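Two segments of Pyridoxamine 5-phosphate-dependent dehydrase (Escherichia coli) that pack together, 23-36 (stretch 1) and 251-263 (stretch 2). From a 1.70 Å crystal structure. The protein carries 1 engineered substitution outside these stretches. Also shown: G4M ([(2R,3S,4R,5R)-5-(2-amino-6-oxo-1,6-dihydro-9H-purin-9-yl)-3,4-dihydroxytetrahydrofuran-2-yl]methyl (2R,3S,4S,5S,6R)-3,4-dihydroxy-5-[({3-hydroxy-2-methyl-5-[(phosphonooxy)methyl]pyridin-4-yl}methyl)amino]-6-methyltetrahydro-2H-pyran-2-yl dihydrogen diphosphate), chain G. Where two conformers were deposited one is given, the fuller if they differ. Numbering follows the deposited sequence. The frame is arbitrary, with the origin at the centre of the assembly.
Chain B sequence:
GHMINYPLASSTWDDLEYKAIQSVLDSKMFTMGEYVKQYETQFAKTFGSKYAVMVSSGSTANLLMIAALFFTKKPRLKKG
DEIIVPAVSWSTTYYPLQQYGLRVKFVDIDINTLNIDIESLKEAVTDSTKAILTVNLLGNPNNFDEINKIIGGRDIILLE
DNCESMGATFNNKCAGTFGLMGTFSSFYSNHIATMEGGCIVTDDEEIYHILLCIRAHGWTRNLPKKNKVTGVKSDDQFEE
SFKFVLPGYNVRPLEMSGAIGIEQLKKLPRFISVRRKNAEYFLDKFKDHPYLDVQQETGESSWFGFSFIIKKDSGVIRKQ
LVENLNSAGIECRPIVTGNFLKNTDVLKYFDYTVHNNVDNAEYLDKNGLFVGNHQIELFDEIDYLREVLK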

# COMPACT_ATOMS: atom_id res chain seq x y z
N SER B 23 -21.11 -10.42 8.93
CA SER B 23 -21.23 -11.32 7.81
C SER B 23 -19.87 -11.77 7.28
O SER B 23 -19.72 -12.93 6.91
N VAL B 24 -18.88 -10.88 7.25
CA VAL B 24 -17.55 -11.33 6.82
C VAL B 24 -16.97 -12.28 7.89
O VAL B 24 -16.42 -13.34 7.61
N LEU B 25 -17.11 -11.88 9.15
CA LEU B 25 -16.61 -12.70 10.24
C LEU B 25 -17.24 -14.07 10.17
O LEU B 25 -16.56 -15.06 10.22
N ASP B 26 -18.56 -14.14 10.06
CA ASP B 26 -19.19 -15.46 10.02
C ASP B 26 -18.63 -16.27 8.87
O ASP B 26 -18.45 -17.47 9.01
N SER B 27 -18.36 -15.65 7.73
CA SER B 27 -17.86 -16.38 6.56
C SER B 27 -16.45 -16.96 6.68
O SER B 27 -16.06 -17.87 5.97
N LYS B 28 -15.64 -16.31 7.49
CA LYS B 28 -14.26 -16.73 7.63
C LYS B 28 -13.34 -16.47 6.43
O LYS B 28 -12.20 -16.94 6.39
N MET B 29 -13.86 -15.71 5.46
CA MET B 29 -13.06 -15.30 4.31
C MET B 29 -12.83 -13.79 4.44
O MET B 29 -13.73 -12.96 4.28
N PHE B 30 -11.59 -13.45 4.79
CA PHE B 30 -11.17 -12.08 5.04
C PHE B 30 -10.42 -11.40 3.91
O PHE B 30 -10.40 -10.16 3.79
N THR B 31 -9.80 -12.20 3.08
CA THR B 31 -9.01 -11.65 2.01
C THR B 31 -9.93 -11.20 0.94
O THR B 31 -10.95 -11.84 0.70
N MET B 32 -9.51 -10.14 0.24
CA MET B 32 -10.23 -9.60 -0.90
C MET B 32 -10.95 -10.71 -1.68
O MET B 32 -10.32 -11.66 -2.19
N GLY B 33 -12.27 -10.57 -1.79
CA GLY B 33 -13.08 -11.54 -2.52
C GLY B 33 -14.39 -10.94 -3.07
O GLY B 33 -14.43 -9.90 -3.76
N GLU B 34 -15.45 -11.64 -2.74
CA GLU B 34 -16.80 -11.37 -3.20
C GLU B 34 -17.44 -10.06 -2.78
O GLU B 34 -17.98 -9.34 -3.62
N TYR B 35 -17.30 -9.70 -1.51
CA TYR B 35 -17.81 -8.39 -1.08
C TYR B 35 -17.10 -7.25 -1.81
O TYR B 35 -17.74 -6.29 -2.21
N VAL B 36 -15.77 -7.34 -1.99
CA VAL B 36 -15.05 -6.29 -2.70
C VAL B 36 -15.55 -6.23 -4.14
O VAL B 36 -15.76 -5.16 -4.70
N VAL B 251 -1.70 -3.97 -2.81
CA VAL B 251 -2.50 -2.90 -2.17
C VAL B 251 -3.98 -3.31 -2.14
O VAL B 251 -4.88 -2.52 -2.36
N ARG B 252 -4.20 -4.59 -1.92
CA ARG B 252 -5.55 -5.09 -1.86
C ARG B 252 -6.26 -4.52 -0.62
O ARG B 252 -5.60 -4.24 0.39
N PRO B 253 -7.58 -4.32 -0.69
CA PRO B 253 -8.31 -3.85 0.48
C PRO B 253 -8.73 -5.12 1.18
O PRO B 253 -8.65 -6.21 0.60
N LEU B 254 -9.30 -4.98 2.37
CA LEU B 254 -9.79 -6.15 3.12
C LEU B 254 -11.22 -6.48 2.72
O LEU B 254 -11.97 -5.59 2.32
N GLU B 255 -11.62 -7.74 2.87
CA GLU B 255 -13.01 -8.08 2.55
C GLU B 255 -14.03 -7.27 3.40
O GLU B 255 -15.14 -6.92 2.96
N MET B 256 -13.65 -6.95 4.64
CA MET B 256 -14.50 -6.19 5.51
C MET B 256 -14.74 -4.81 4.94
O MET B 256 -15.85 -4.27 5.05
N SER B 257 -13.70 -4.21 4.36
CA SER B 257 -13.85 -2.88 3.81
C SER B 257 -14.88 -2.85 2.68
O SER B 257 -15.63 -1.90 2.53
N GLY B 258 -14.87 -3.88 1.86
CA GLY B 258 -15.80 -3.98 0.74
C GLY B 258 -17.23 -4.17 1.30
O GLY B 258 -18.16 -3.55 0.83
N ALA B 259 -17.39 -4.94 2.36
CA ALA B 259 -18.72 -5.16 2.91
C ALA B 259 -19.29 -3.88 3.48
O ALA B 259 -20.44 -3.53 3.22
N ILE B 260 -18.46 -3.19 4.25
CA ILE B 260 -18.86 -1.96 4.87
C ILE B 260 -19.22 -1.00 3.73
O ILE B 260 -20.20 -0.23 3.82
N GLY B 261 -18.36 -0.98 2.70
CA GLY B 261 -18.55 -0.00 1.62
C GLY B 261 -19.91 -0.11 0.94
O GLY B 261 -20.48 0.89 0.49
N ILE B 262 -20.40 -1.33 0.78
CA ILE B 262 -21.66 -1.54 0.08
C ILE B 262 -22.79 -0.84 0.84
O ILE B 262 -23.67 -0.25 0.24
N GLU B 263 -22.68 -0.90 2.17
CA GLU B 263 -23.70 -0.35 3.03
C GLU B 263 -23.60 1.14 2.88
O GLU B 263 -24.61 1.80 2.75

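The contact is built round one buried acid. Glu 255, in the first turn of the second stretch's helix, points toward the first stretch and has by far the most surface covered. With chi1 t and chi2 p, its carboxylate reaches the start of the helix at 34-36, where backbone NH groups have no preceding turn to bond to. OE1 accepts from Gly 33 N at 2.8 Å and from Val 36 N at 3.2 Å, while OE2 accepts from Tyr 35 N at 3.0 Å; Glu 34 N also lies 3.2 Å from OE2 of Glu 255, but at an angle too poor for a bond. The rule is economical: a charge can be buried if a helix start supplies its donors. Water 1 completes the set, donating to Glu 255 OE2 (2.7 Å) and to Met 29 O (3.1 Å). The backbone of the same residue is tied as well, Glu 255 N donating to Phe 30 O at 2.9 Å. Gly 33 passes close by, and a CB there would stand only 3.3 Å from Glu 255 OE2.

Tyr 35, chi1 m, also points toward its partner and sits among Glu 255, Gly 258, Ala 259 and Ile 262. The methyl CB of Ala 259 lies over one ring face, 4.2 Å from the centroid of the Tyr 35 ring, a CH-pi contact; Ile 262 CD1 meets the ring edge, 3.9 Å from Tyr 35 CD2. The backbones themselves come close at Gly 258, whose CA is 4.2 Å from Val 36 CA; a CB on Gly 258 would clash with Val 36 CA at 2.8 Å.

Met 32 points away at CA-to-CB, yet its chain, t at chi1 and chi2 and turned at chi3 (p), runs alongside the loop before the second helix: SD is 3.7 Å from Pro 253 CD, and CE is 3.7 Å from Arg 252 CD. Water 3 joins the backbones here, accepting from Met 32 N and donating to Pro 253 O, both at 2.8 Å.

The 23-27 helix adds an apolar patch. Val 24 (t) points in, placing CG2 3.7 Å from Ala 259 CB and CG1 3.9 Å from Met 256 CG. Met 256 leaves sideways with chi1 m, and its extended end brings CE to 3.7 Å from Leu 25 CD2.

The loop between the 23-27 and 34-36 helices also holds G4M: its N1 donates to Lys 28 O at 2.7 Å, and its O6 accepts from Phe 30 N at 2.8 Å. Phe 30 thus offers its NH to the ligand and its carbonyl to Glu 255.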

# COMPACT_ATOMS: atom_id res chain seq x y z
CB SER B 23 -22.10 -10.73 6.70
OG SER B 23 -22.73 -9.55 7.16
CB VAL B 24 -16.60 -10.16 6.59
CG1 VAL B 24 -15.17 -10.66 6.19
CG2 VAL B 24 -17.18 -9.27 5.56
CB LEU B 25 -17.00 -12.02 11.56
CG LEU B 25 -16.22 -10.74 11.83
CD1 LEU B 25 -16.82 -10.00 12.98
CD2 LEU B 25 -14.74 -11.07 12.14
CB ASP B 26 -20.69 -15.33 9.84
CG ASP B 26 -21.37 -14.70 11.03
OD1 ASP B 26 -20.71 -14.62 12.10
OD2 ASP B 26 -22.55 -14.28 10.92
CB SER B 27 -17.93 -15.49 5.31
OG SER B 27 -16.85 -14.56 5.32
CB LYS B 28 -14.18 -18.11 8.25
CG LYS B 28 -14.69 -18.13 9.70
CD LYS B 28 -14.68 -19.56 10.24
CE LYS B 28 -15.45 -19.69 11.54
NZ LYS B 28 -15.62 -21.11 12.00
CB MET B 29 -13.71 -15.64 2.96
CG MET B 29 -13.09 -14.88 1.78
SD MET B 29 -11.39 -15.34 1.29
CE MET B 29 -11.51 -17.14 1.24
CB PHE B 30 -10.35 -12.07 6.34
CG PHE B 30 -11.12 -12.62 7.52
CD1 PHE B 30 -10.89 -13.91 7.97
CD2 PHE B 30 -12.20 -11.92 8.04
CE1 PHE B 30 -11.68 -14.45 8.99
CE2 PHE B 30 -12.98 -12.46 9.08
CZ PHE B 30 -12.73 -13.72 9.54
CB THR B 31 -8.10 -12.73 1.39
OG1 THR B 31 -7.18 -13.15 2.40
CG2 THR B 31 -7.35 -12.15 0.20
CB MET B 32 -9.20 -8.91 -1.82
CG MET B 32 -9.86 -8.05 -2.87
SD MET B 32 -8.61 -7.52 -4.07
CE MET B 32 -8.14 -9.04 -4.95
CB GLU B 34 -17.69 -12.56 -2.80
CG GLU B 34 -17.68 -13.67 -3.84
CD GLU B 34 -17.53 -13.11 -5.24
OE1 GLU B 34 -18.42 -12.37 -5.70
OE2 GLU B 34 -16.50 -13.41 -5.89
CB TYR B 35 -17.75 -8.22 0.44
CG TYR B 35 -18.79 -9.02 1.20
CD1 TYR B 35 -18.41 -10.11 2.00
CD2 TYR B 35 -20.15 -8.72 1.12
CE1 TYR B 35 -19.37 -10.90 2.64
CE2 TYR B 35 -21.10 -9.47 1.83
CZ TYR B 35 -20.70 -10.57 2.56
OH TYR B 35 -21.64 -11.35 3.23
CB VAL B 36 -13.51 -6.57 -2.73
CG1 VAL B 36 -12.83 -5.66 -3.77
CG2 VAL B 36 -12.94 -6.40 -1.32
CB VAL B 251 -2.32 -1.53 -2.83
CG1 VAL B 251 -0.84 -1.10 -2.66
CG2 VAL B 251 -2.72 -1.62 -4.30
CB ARG B 252 -5.48 -6.62 -1.75
CG ARG B 252 -5.00 -7.35 -2.98
CD ARG B 252 -5.13 -8.83 -2.73
NE ARG B 252 -4.33 -9.35 -1.62
CZ ARG B 252 -3.79 -10.56 -1.61
NH1 ARG B 252 -3.97 -11.39 -2.64
NH2 ARG B 252 -3.07 -10.96 -0.56
CB PRO B 253 -9.60 -3.22 -0.11
CG PRO B 253 -9.77 -3.83 -1.51
CD PRO B 253 -8.45 -4.50 -1.88
CB LEU B 254 -9.74 -5.87 4.61
CG LEU B 254 -8.29 -5.80 5.12
CD1 LEU B 254 -8.27 -5.44 6.58
CD2 LEU B 254 -7.58 -7.11 4.85
CB GLU B 255 -13.21 -9.57 2.72
CG GLU B 255 -14.54 -9.98 2.25
CD GLU B 255 -14.67 -10.15 0.73
OE1 GLU B 255 -14.10 -9.39 -0.11
OE2 GLU B 255 -15.44 -11.05 0.36
CB MET B 256 -13.84 -6.04 6.88
CG MET B 256 -14.12 -7.21 7.80
SD MET B 256 -13.15 -6.79 9.23
CE MET B 256 -13.25 -8.23 10.27
CB SER B 257 -12.54 -2.29 3.36
OG SER B 257 -11.78 -1.93 4.51
CB ALA B 259 -18.75 -6.28 3.95
CB ILE B 260 -17.70 -1.34 5.67
CG1 ILE B 260 -17.35 -2.19 6.90
CG2 ILE B 260 -18.02 0.09 6.05
CD1 ILE B 260 -15.93 -2.01 7.49
CB ILE B 262 -21.97 -3.04 0.10
CG1 ILE B 262 -21.07 -3.74 -0.93
CG2 ILE B 262 -23.47 -3.27 -0.03
CD1 ILE B 262 -20.76 -5.24 -0.63
CB GLU B 263 -23.47 -0.76 4.49
CG GLU B 263 -23.72 -2.24 4.77
CD GLU B 263 -25.01 -2.79 4.15
OE1 GLU B 263 -26.00 -2.04 3.95
OE2 GLU B 263 -25.05 -4.01 3.90
OP3 G4M G . 1.56 -11.61 0.67
PL G4M G . 2.28 -10.38 1.40
OP1 G4M G . 2.04 -9.03 0.61
OP2 G4M G . 1.83 -10.21 2.93
OP4 G4M G . 3.86 -10.65 1.53
C5B G4M G . 4.51 -10.59 0.28
C5L G4M G . 5.72 -11.51 0.27
C6L G4M G . 7.01 -10.99 0.22
N1L G4M G . 8.11 -11.75 0.19
C2L G4M G . 8.03 -13.06 0.08
C2A G4M G . 9.33 -13.84 -0.05
C3L G4M G . 6.77 -13.70 0.10
O3L G4M G . 6.66 -15.04 -0.02
C4L G4M G . 5.59 -12.91 0.20
C4A G4M G . 4.31 -13.49 0.16
N4A G4M G . 4.20 -14.81 0.07
C4G G4M G . 2.97 -15.43 0.18
C5G G4M G . 2.84 -16.61 -0.79
C6G G4M G . 4.01 -17.57 -0.56
O5G G4M G . 1.63 -17.30 -0.48
C3G G4M G . 1.80 -14.45 -0.03
O3G G4M G . 1.11 -14.29 1.22
C2G G4M G . 0.86 -14.99 -1.13
O2G G4M G . -0.34 -14.19 -1.21
C1G G4M G . 0.51 -16.50 -0.94
O1G G4M G . 0.05 -17.06 -2.17
P2 G4M G . -1.19 -17.94 -1.69
O3P G4M G . -0.77 -19.00 -0.55
O4P G4M G . -1.68 -18.77 -2.97
OPP G4M G . -2.31 -16.93 -1.12
P G4M G . -3.79 -17.55 -1.38
O1P G4M G . -3.86 -18.64 -2.57
O2P G4M G . -4.73 -16.31 -1.78
O5' G4M G . -4.40 -18.18 0.00
C5' G4M G . -3.71 -19.37 0.38
C4' G4M G . -4.72 -20.44 0.83
O4' G4M G . -5.46 -20.01 2.01
C3' G4M G . -5.77 -20.70 -0.29
O3' G4M G . -6.17 -22.07 -0.33
C2' G4M G . -6.93 -19.76 0.10
O2' G4M G . -8.20 -20.34 -0.26
C1' G4M G . -6.83 -19.74 1.64
N9 G4M G . -7.26 -18.44 2.16
C8 G4M G . -6.68 -17.24 1.89
N7 G4M G . -7.35 -16.32 2.54
C4 G4M G . -8.31 -18.27 2.99
C5 G4M G . -8.37 -16.89 3.24
C6 G4M G . -9.37 -16.42 4.12
O6 G4M G . -9.46 -15.25 4.41
N3 G4M G . -9.20 -19.08 3.54
C2 G4M G . -10.13 -18.63 4.34
N1 G4M G . -10.23 -17.31 4.65
N2 G4M G . -11.01 -19.51 4.90
O HOH W 1 -16.25 -12.53 2.49
O HOH W 2 -11.50 -8.80 5.96
O HOH W 3 -7.35 -8.65 1.16